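Local atomic coordinates of cellulosomal scaffoldin (Bacteroides cellulosolvens, PDB entry 1TYJ), a protein that probably binds the type-II dockerin of partner proteins through this cohesin module, helping to assemble the cellulosome. Residues Glu53-Thr65 against Asp75-Gly89. Numbering follows the deposited sequence. Where two conformers were deposited one is given.
Sequences EAYTDSTMPDYGT and DMSKHNLSQGVLNFG. With MOH (methanol), chain G.
Ser77 OG donates to Ser58 O at 2.7 Å, coming in from well above the carbonyl plane, 53° out of it. The contact illustrates how a beta sandwich, here a cohesin module, closes along its edge, with the loop between strands 53-54 and 62-63, including a type I turn from Thr56 to Thr59, laid against the hairpin of strands 73-77 and 85-92. Asp57 is held at both its backbone and its side chain: its O takes a nearly straight bond from His79 N at 2.8 Å, in the carbonyl plane, while its OD1 accepts Leu81 N at 2.9 Å on the syn lone pair. The carboxylate's other oxygen, OD2, takes a bond from a water that also accepts from Ser82 N. At the far end Asp75, salt-bridged to Arg90 through OD1, receives Tyr63 OH on OD2, a bond whose modelled length of 2.5 Å is doubtful.

Inward lies the apolar layer. Pro61 CG sits over the centre of one face of the Phe88 ring, 3.5 Å from the centroid, a CH-pi contact; Val113 of strand 108-117 touches Pro61, and Ala111 touches Phe88. Replacing Phe88 with an alanine would probably leave the Pro61 ring without its aromatic floor and open a gap between the sheets. Leu86 CD2 covers the His79 ring's centre and also meets Tyr55 CD2. Met60, with CG anti to its N (chi1 -171°) and the chain bent at chi2, brings CE to 3.4 Å from Gly89 O.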
ATOM      1  N   GLU A  53      -7.126  16.973  -1.482  1.00 25.30           N
ATOM      2  CA  GLU A  53      -8.546  16.684  -1.301  1.00 24.51           C
ATOM      3  C   GLU A  53      -8.649  15.290  -0.733  1.00 23.04           C
ATOM      4  O   GLU A  53      -7.729  14.505  -0.938  1.00 21.89           O
ATOM      5  CB  GLU A  53      -9.229  16.624  -2.667  1.00 26.44           C
ATOM      6  CG  GLU A  53      -9.388  17.941  -3.391  1.00 30.82           C
ATOM      7  CD  GLU A  53     -10.172  17.733  -4.679  1.00 37.10           C
ATOM      8  OE1 GLU A  53     -11.351  17.298  -4.613  1.00 39.13           O
ATOM      9  OE2 GLU A  53      -9.596  17.963  -5.756  1.00 39.51           O
ATOM     10  N   ALA A  54      -9.748  14.980  -0.056  1.00 21.33           N
ATOM     11  CA  ALA A  54     -10.002  13.614   0.429  1.00 20.12           C
ATOM     12  C   ALA A  54     -10.038  12.628  -0.752  1.00 19.61           C
ATOM     13  O   ALA A  54     -10.524  12.976  -1.845  1.00 19.82           O
ATOM     14  CB  ALA A  54     -11.351  13.572   1.169  1.00 20.83           C
ATOM     15  N   TYR A  55      -9.562  11.396  -0.548  1.00 18.07           N
ATOM     16  CA  TYR A  55      -9.827  10.364  -1.541  1.00 17.35           C
ATOM     17  C   TYR A  55     -11.304  10.199  -1.761  1.00 17.26           C
ATOM     18  O   TYR A  55     -12.118  10.303  -0.788  1.00 17.62           O
ATOM     19  CB  TYR A  55      -9.393   8.982  -1.030  1.00 16.63           C
ATOM     20  CG  TYR A  55      -7.921   8.625  -1.095  1.00 15.69           C
ATOM     21  CD1 TYR A  55      -6.916   9.585  -1.045  1.00 17.82           C
ATOM     22  CD2 TYR A  55      -7.533   7.267  -1.116  1.00 18.84           C
ATOM     23  CE1 TYR A  55      -5.551   9.215  -1.058  1.00 17.26           C
ATOM     24  CE2 TYR A  55      -6.197   6.903  -1.128  1.00 16.99           C
ATOM     25  CZ  TYR A  55      -5.206   7.875  -1.098  1.00 16.38           C
ATOM     26  OH  TYR A  55      -3.898   7.491  -1.083  1.00 17.80           O
ATOM     27  N   THR A  56     -11.656   9.817  -2.992  1.00 17.61           N
ATOM     28  CA  THR A  56     -12.919   9.125  -3.226  1.00 17.60           C
ATOM     29  C   THR A  56     -12.617   7.632  -3.376  1.00 17.35           C
ATOM     30  O   THR A  56     -11.451   7.214  -3.302  1.00 16.34           O
ATOM     31  CB  THR A  56     -13.595   9.614  -4.526  1.00 19.40           C
ATOM     32  OG1 THR A  56     -12.781   9.233  -5.648  1.00 20.84           O
ATOM     33  CG2 THR A  56     -13.784  11.154  -4.476  1.00 22.02           C
ATOM     34  N   ASP A  57     -13.648   6.837  -3.632  1.00 17.35           N
ATOM     35  CA  ASP A  57     -13.473   5.412  -3.808  1.00 18.05           C
ATOM     36  C   ASP A  57     -12.626   5.045  -5.033  1.00 16.56           C
ATOM     37  O   ASP A  57     -12.234   3.882  -5.160  1.00 17.46           O
ATOM     38  CB  ASP A  57     -14.830   4.686  -3.889  1.00 17.81           C
ATOM     39  CG  ASP A  57     -15.442   4.395  -2.515  1.00 21.59           C
ATOM     40  OD1 ASP A  57     -14.678   4.359  -1.522  1.00 23.13           O
ATOM     41  OD2 ASP A  57     -16.673   4.151  -2.444  1.00 24.80           O
ATOM     42  N   SER A  58     -12.312   5.989  -5.930  1.00 16.98           N
ATOM     43  CA  SER A  58     -11.515   5.632  -7.104  1.00 16.49           C
ATOM     44  C   SER A  58     -10.061   6.163  -7.047  1.00 16.41           C
ATOM     45  O   SER A  58      -9.286   5.917  -7.958  1.00 16.58           O
ATOM     46  CB  SER A  58     -12.199   6.200  -8.374  1.00 16.28           C
ATOM     47  OG  SER A  58     -12.338   7.611  -8.271  1.00 21.63           O
ATOM     48  N   THR A  59      -9.703   6.876  -5.970  1.00 15.83           N
ATOM     49  CA  THR A  59      -8.411   7.581  -5.915  1.00 14.39           C
ATOM     50  C   THR A  59      -7.226   6.626  -5.806  1.00 14.92           C
ATOM     51  O   THR A  59      -7.159   5.823  -4.877  1.00 15.83           O
ATOM     52  CB  THR A  59      -8.388   8.556  -4.722  1.00 14.28           C
ATOM     53  OG1 THR A  59      -9.485   9.474  -4.846  1.00 15.73           O
ATOM     54  CG2 THR A  59      -7.073   9.342  -4.749  1.00 14.58           C
ATOM     55  N   MET A  60      -6.264   6.742  -6.718  1.00 15.21           N
ATOM     56  CA  MET A  60      -5.051   5.943  -6.614  1.00 14.73           C
ATOM     57  C   MET A  60      -4.099   6.573  -5.583  1.00 14.53           C
ATOM     58  O   MET A  60      -3.840   7.793  -5.637  1.00 15.64           O
ATOM     59  CB  MET A  60      -4.319   5.901  -7.957  1.00 15.39           C
ATOM     60  CG  MET A  60      -3.166   4.921  -7.986  1.00 16.13           C
ATOM     61  SD  MET A  60      -3.722   3.194  -7.862  1.00 16.82           S
ATOM     62  CE  MET A  60      -2.124   2.374  -7.577  1.00 16.89           C
ATOM     63  N   PRO A  61      -3.552   5.753  -4.642  1.00 16.20           N
ATOM     64  CA  PRO A  61      -2.484   6.268  -3.778  1.00 15.92           C
ATOM     65  C   PRO A  61      -1.245   6.767  -4.507  1.00 16.40           C
ATOM     66  O   PRO A  61      -1.070   6.543  -5.709  1.00 16.34           O
ATOM     67  CB  PRO A  61      -2.101   5.051  -2.913  1.00 15.82           C
ATOM     68  CG  PRO A  61      -3.437   4.198  -2.877  1.00 15.11           C
ATOM     69  CD  PRO A  61      -3.924   4.356  -4.319  1.00 15.36           C
ATOM     70  N   ASP A  62      -0.379   7.459  -3.780  1.00 17.77           N
ATOM     71  CA  ASP A  62       0.840   7.972  -4.363  1.00 18.07           C
ATOM     72  C   ASP A  62       1.769   6.832  -4.755  1.00 18.27           C
ATOM     73  O   ASP A  62       1.750   5.768  -4.166  1.00 17.95           O
ATOM     74  CB  ASP A  62       1.558   8.913  -3.385  1.00 19.13           C
ATOM     75  CG  ASP A  62       0.686  10.090  -2.964  1.00 25.97           C
ATOM     76  OD1 ASP A  62       0.499  11.025  -3.766  1.00 33.75           O
ATOM     77  OD2 ASP A  62       0.116  10.045  -1.842  1.00 32.31           O
ATOM     78  N   TYR A  63       2.591   7.072  -5.777  1.00 17.65           N
ATOM     79  CA  TYR A  63       3.563   6.096  -6.188  1.00 18.64           C
ATOM     80  C   TYR A  63       4.818   6.099  -5.284  1.00 20.07           C
ATOM     81  O   TYR A  63       5.088   7.060  -4.534  1.00 21.15           O
ATOM     82  CB  TYR A  63       3.982   6.363  -7.630  1.00 18.55           C
ATOM     83  CG  TYR A  63       2.889   6.262  -8.666  1.00 19.90           C
ATOM     84  CD1 TYR A  63       2.825   7.197  -9.702  1.00 23.76           C
ATOM     85  CD2 TYR A  63       1.937   5.212  -8.644  1.00 19.09           C
ATOM     86  CE1 TYR A  63       1.851   7.113 -10.705  1.00 23.16           C
ATOM     87  CE2 TYR A  63       0.910   5.149  -9.615  1.00 18.26           C
ATOM     88  CZ  TYR A  63       0.892   6.090 -10.652  1.00 21.28           C
ATOM     89  OH  TYR A  63      -0.055   6.042 -11.655  1.00 23.16           O
ATOM     90  N   GLY A  64       5.531   4.971  -5.339  1.00 20.37           N
ATOM     91  CA  GLY A  64       6.860   4.830  -4.766  1.00 20.15           C
ATOM     92  C   GLY A  64       7.877   4.898  -5.893  1.00 20.99           C
ATOM     93  O   GLY A  64       7.625   5.493  -6.953  1.00 22.65           O
ATOM     94  N   THR A  65       9.021   4.294  -5.681  1.00 20.61           N
ATOM     95  CA  THR A  65      10.060   4.317  -6.714  1.00 20.66           C
ATOM     96  C   THR A  65      10.020   3.080  -7.623  1.00 19.88           C
ATOM     97  O   THR A  65      10.549   3.110  -8.743  1.00 20.92           O
ATOM     98  CB  THR A  65      11.453   4.434  -6.094  1.00 22.83           C
ATOM     99  OG1 THR A  65      11.641   3.327  -5.240  1.00 24.03           O
ATOM    100  CG2 THR A  65      11.545   5.675  -5.211  1.00 24.51           C
ATOM    101  N   ASP A  75      -2.686   0.630 -13.188  1.00 16.62           N
ATOM    102  CA  ASP A  75      -3.129   0.888 -11.813  1.00 16.70           C
ATOM    103  C   ASP A  75      -4.582   0.412 -11.658  1.00 17.09           C
ATOM    104  O   ASP A  75      -5.348   0.398 -12.626  1.00 18.09           O
ATOM    105  CB  ASP A  75      -3.179   2.406 -11.526  1.00 17.55           C
ATOM    106  CG  ASP A  75      -1.826   3.048 -11.392  1.00 17.95           C
ATOM    107  OD1 ASP A  75      -0.813   2.341 -11.270  1.00 21.67           O
ATOM    108  OD2 ASP A  75      -1.797   4.294 -11.423  1.00 19.97           O
ATOM    109  N   MET A  76      -4.954   0.055 -10.430  1.00 16.34           N
ATOM    110  CA  MET A  76      -6.331  -0.266 -10.043  1.00 16.95           C
ATOM    111  C   MET A  76      -6.543   0.386  -8.698  1.00 14.88           C
ATOM    112  O   MET A  76      -5.674   0.312  -7.851  1.00 14.23           O
ATOM    113  CB  MET A  76      -6.522  -1.810  -9.947  1.00 18.36           C
ATOM    114  CG  MET A  76      -6.601  -2.395  -8.532  0.50 19.01           C
ATOM    115  SD  MET A  76      -8.210  -2.108  -7.674  0.50 14.51           S
ATOM    116  CE  MET A  76      -8.073  -3.512  -6.578  0.50 19.09           C
ATOM    117  N   SER A  77      -7.686   1.047  -8.507  1.00 15.18           N
ATOM    118  CA  SER A  77      -8.043   1.624  -7.191  1.00 15.06           C
ATOM    119  C   SER A  77      -9.550   1.659  -7.083  1.00 15.95           C
ATOM    120  O   SER A  77     -10.214   2.341  -7.873  1.00 16.69           O
ATOM    121  CB  SER A  77      -7.397   3.012  -6.933  1.00 15.70           C
ATOM    122  OG  SER A  77      -7.504   3.912  -8.062  1.00 17.03           O
ATOM    123  N   LYS A  78     -10.069   0.891  -6.135  1.00 16.52           N
ATOM    124  CA  LYS A  78     -11.504   0.686  -6.008  1.00 17.79           C
ATOM    125  C   LYS A  78     -11.785   0.348  -4.543  1.00 18.11           C
ATOM    126  O   LYS A  78     -11.793  -0.831  -4.117  1.00 20.16           O
ATOM    127  CB  LYS A  78     -11.969  -0.392  -7.001  1.00 19.04           C
ATOM    128  CG  LYS A  78     -13.516  -0.560  -7.167  1.00 19.91           C
ATOM    129  CD  LYS A  78     -13.778  -1.759  -8.115  1.00 21.02           C
ATOM    130  CE  LYS A  78     -15.179  -1.837  -8.694  1.00 22.62           C
ATOM    131  NZ  LYS A  78     -15.587  -0.736  -9.659  1.00 22.77           N
ATOM    132  N   HIS A  79     -11.989   1.425  -3.786  1.00 17.13           N
ATOM    133  CA  HIS A  79     -12.095   1.373  -2.309  1.00 17.78           C
ATOM    134  C   HIS A  79     -13.529   1.205  -1.824  1.00 19.94           C
ATOM    135  O   HIS A  79     -14.494   1.245  -2.597  1.00 21.13           O
ATOM    136  CB  HIS A  79     -11.501   2.650  -1.725  1.00 18.22           C
ATOM    137  CG  HIS A  79     -10.151   2.987  -2.302  1.00 17.02           C
ATOM    138  ND1 HIS A  79      -9.826   4.228  -2.824  1.00 19.98           N
ATOM    139  CD2 HIS A  79      -9.031   2.220  -2.421  1.00 13.11           C
ATOM    140  CE1 HIS A  79      -8.561   4.212  -3.231  1.00 13.20           C
ATOM    141  NE2 HIS A  79      -8.071   2.997  -3.027  1.00 18.67           N
ATOM    142  N   ASN A  80     -13.639   1.022  -0.513  1.00 19.73           N
ATOM    143  CA  ASN A  80     -14.906   1.215   0.153  1.00 20.92           C
ATOM    144  C   ASN A  80     -14.649   2.076   1.372  1.00 21.02           C
ATOM    145  O   ASN A  80     -14.481   1.571   2.489  1.00 20.89           O
ATOM    146  CB  ASN A  80     -15.548  -0.119   0.496  1.00 22.18           C
ATOM    147  CG  ASN A  80     -16.944   0.053   1.023  1.00 25.00           C
ATOM    148  OD1 ASN A  80     -17.364   1.157   1.352  1.00 27.01           O
ATOM    149  ND2 ASN A  80     -17.664  -1.044   1.148  1.00 29.35           N
ATOM    150  N   LEU A  81     -14.534   3.391   1.156  1.00 20.71           N
ATOM    151  CA  LEU A  81     -14.127   4.264   2.245  1.00 21.51           C
ATOM    152  C   LEU A  81     -15.150   4.285   3.370  1.00 22.46           C
ATOM    153  O   LEU A  81     -14.790   4.529   4.527  1.00 22.73           O
ATOM    154  CB  LEU A  81     -13.856   5.690   1.782  1.00 21.30           C
ATOM    155  CG  LEU A  81     -12.835   5.815   0.637  1.00 21.97           C
ATOM    156  CD1 LEU A  81     -12.839   7.215   0.070  1.00 24.61           C
ATOM    157  CD2 LEU A  81     -11.437   5.387   1.087  1.00 25.75           C
ATOM    158  N   SER A  82     -16.406   4.005   3.039  1.00 23.42           N
ATOM    159  CA  SER A  82     -17.433   4.036   4.067  1.00 24.26           C
ATOM    160  C   SER A  82     -17.149   2.954   5.105  1.00 25.24           C
ATOM    161  O   SER A  82     -17.533   3.116   6.271  1.00 27.18           O
ATOM    162  CB  SER A  82     -18.845   3.841   3.486  1.00 25.82           C
ATOM    163  OG  SER A  82     -19.040   2.543   2.978  1.00 29.00           O
ATOM    164  N   GLN A  83     -16.475   1.884   4.685  1.00 24.39           N
ATOM    165  CA  GLN A  83     -16.153   0.733   5.553  1.00 23.65           C
ATOM    166  C   GLN A  83     -14.676   0.737   5.944  1.00 22.95           C
ATOM    167  O   GLN A  83     -14.179  -0.217   6.553  1.00 21.62           O
ATOM    168  CB  GLN A  83     -16.517  -0.576   4.858  1.00 25.95           C
ATOM    169  CG  GLN A  83     -18.028  -0.676   4.620  1.00 28.75           C
ATOM    170  CD  GLN A  83     -18.484  -2.002   4.035  1.00 38.16           C
ATOM    171  OE1 GLN A  83     -17.691  -2.947   3.880  1.00 41.69           O
ATOM    172  NE2 GLN A  83     -19.782  -2.091   3.709  1.00 38.83           N
ATOM    173  N   GLY A  84     -13.999   1.830   5.614  1.00 21.02           N
ATOM    174  CA  GLY A  84     -12.587   2.001   5.919  1.00 20.02           C
ATOM    175  C   GLY A  84     -11.735   0.975   5.210  1.00 19.33           C
ATOM    176  O   GLY A  84     -10.779   0.426   5.807  1.00 18.65           O
ATOM    177  N   VAL A  85     -12.043   0.724   3.928  1.00 17.43           N
ATOM    178  CA  VAL A  85     -11.252  -0.228   3.143  1.00 16.92           C
ATOM    179  C   VAL A  85     -10.623   0.442   1.916  1.00 16.88           C
ATOM    180  O   VAL A  85     -11.324   1.080   1.148  1.00 17.67           O
ATOM    181  CB  VAL A  85     -12.106  -1.415   2.698  1.00 18.15           C
ATOM    182  CG1 VAL A  85     -11.290  -2.367   1.798  1.00 18.45           C
ATOM    183  CG2 VAL A  85     -12.633  -2.153   3.940  1.00 18.79           C
ATOM    184  N   LEU A  86      -9.297   0.321   1.804  1.00 15.57           N
ATOM    185  CA  LEU A  86      -8.600   0.713   0.583  1.00 16.14           C
ATOM    186  C   LEU A  86      -8.259  -0.549  -0.186  1.00 16.52           C
ATOM    187  O   LEU A  86      -7.764  -1.499   0.386  1.00 17.55           O
ATOM    188  CB  LEU A  86      -7.306   1.443   0.920  1.00 16.69           C
ATOM    189  CG  LEU A  86      -7.485   2.747   1.710  1.00 17.97           C
ATOM    190  CD1 LEU A  86      -6.138   3.221   2.232  1.00 19.88           C
ATOM    191  CD2 LEU A  86      -8.170   3.811   0.853  1.00 20.23           C
ATOM    192  N   ASN A  87      -8.445  -0.549  -1.505  1.00 15.75           N
ATOM    193  CA  ASN A  87      -8.066  -1.727  -2.304  1.00 16.69           C
ATOM    194  C   ASN A  87      -7.470  -1.160  -3.589  1.00 15.70           C
ATOM    195  O   ASN A  87      -8.163  -0.418  -4.321  1.00 16.39           O
ATOM    196  CB  ASN A  87      -9.280  -2.576  -2.655  1.00 18.35           C
ATOM    197  CG  ASN A  87      -8.913  -3.878  -3.399  1.00 20.77           C
ATOM    198  OD1 ASN A  87      -7.872  -4.469  -3.187  1.00 29.09           O
ATOM    199  ND2 ASN A  87      -9.786  -4.324  -4.248  1.00 27.46           N
ATOM    200  N   PHE A  88      -6.195  -1.458  -3.832  1.00 14.11           N
ATOM    201  CA  PHE A  88      -5.550  -0.890  -5.007  1.00 14.23           C
ATOM    202  C   PHE A  88      -4.361  -1.732  -5.394  1.00 14.48           C
ATOM    203  O   PHE A  88      -3.891  -2.592  -4.628  1.00 15.87           O
ATOM    204  CB  PHE A  88      -5.091   0.570  -4.712  1.00 13.98           C
ATOM    205  CG  PHE A  88      -4.133   0.682  -3.520  1.00 13.57           C
ATOM    206  CD1 PHE A  88      -2.733   0.729  -3.735  1.00 14.78           C
ATOM    207  CD2 PHE A  88      -4.629   0.742  -2.205  1.00 13.69           C
ATOM    208  CE1 PHE A  88      -1.842   0.837  -2.662  1.00 14.47           C
ATOM    209  CE2 PHE A  88      -3.749   0.819  -1.118  1.00 15.16           C
ATOM    210  CZ  PHE A  88      -2.359   0.879  -1.334  1.00 13.20           C
ATOM    211  N   GLY A  89      -3.834  -1.478  -6.578  1.00 14.19           N
ATOM    212  CA  GLY A  89      -2.698  -2.278  -7.016  1.00 13.70           C
ATOM    213  C   GLY A  89      -2.064  -1.614  -8.219  1.00 14.14           C
ATOM    214  O   GLY A  89      -2.651  -0.704  -8.841  1.00 14.25           O
TER
HETATM  215  C   MOH G 408      -7.099   9.676  -9.375  0.90 18.22           C
HETATM  216  O   MOH G 408      -6.727   8.271  -9.155  0.90 18.82           O
HETATM  217  O   HOH W   1     -17.470   4.502   0.214  1.00 30.30           O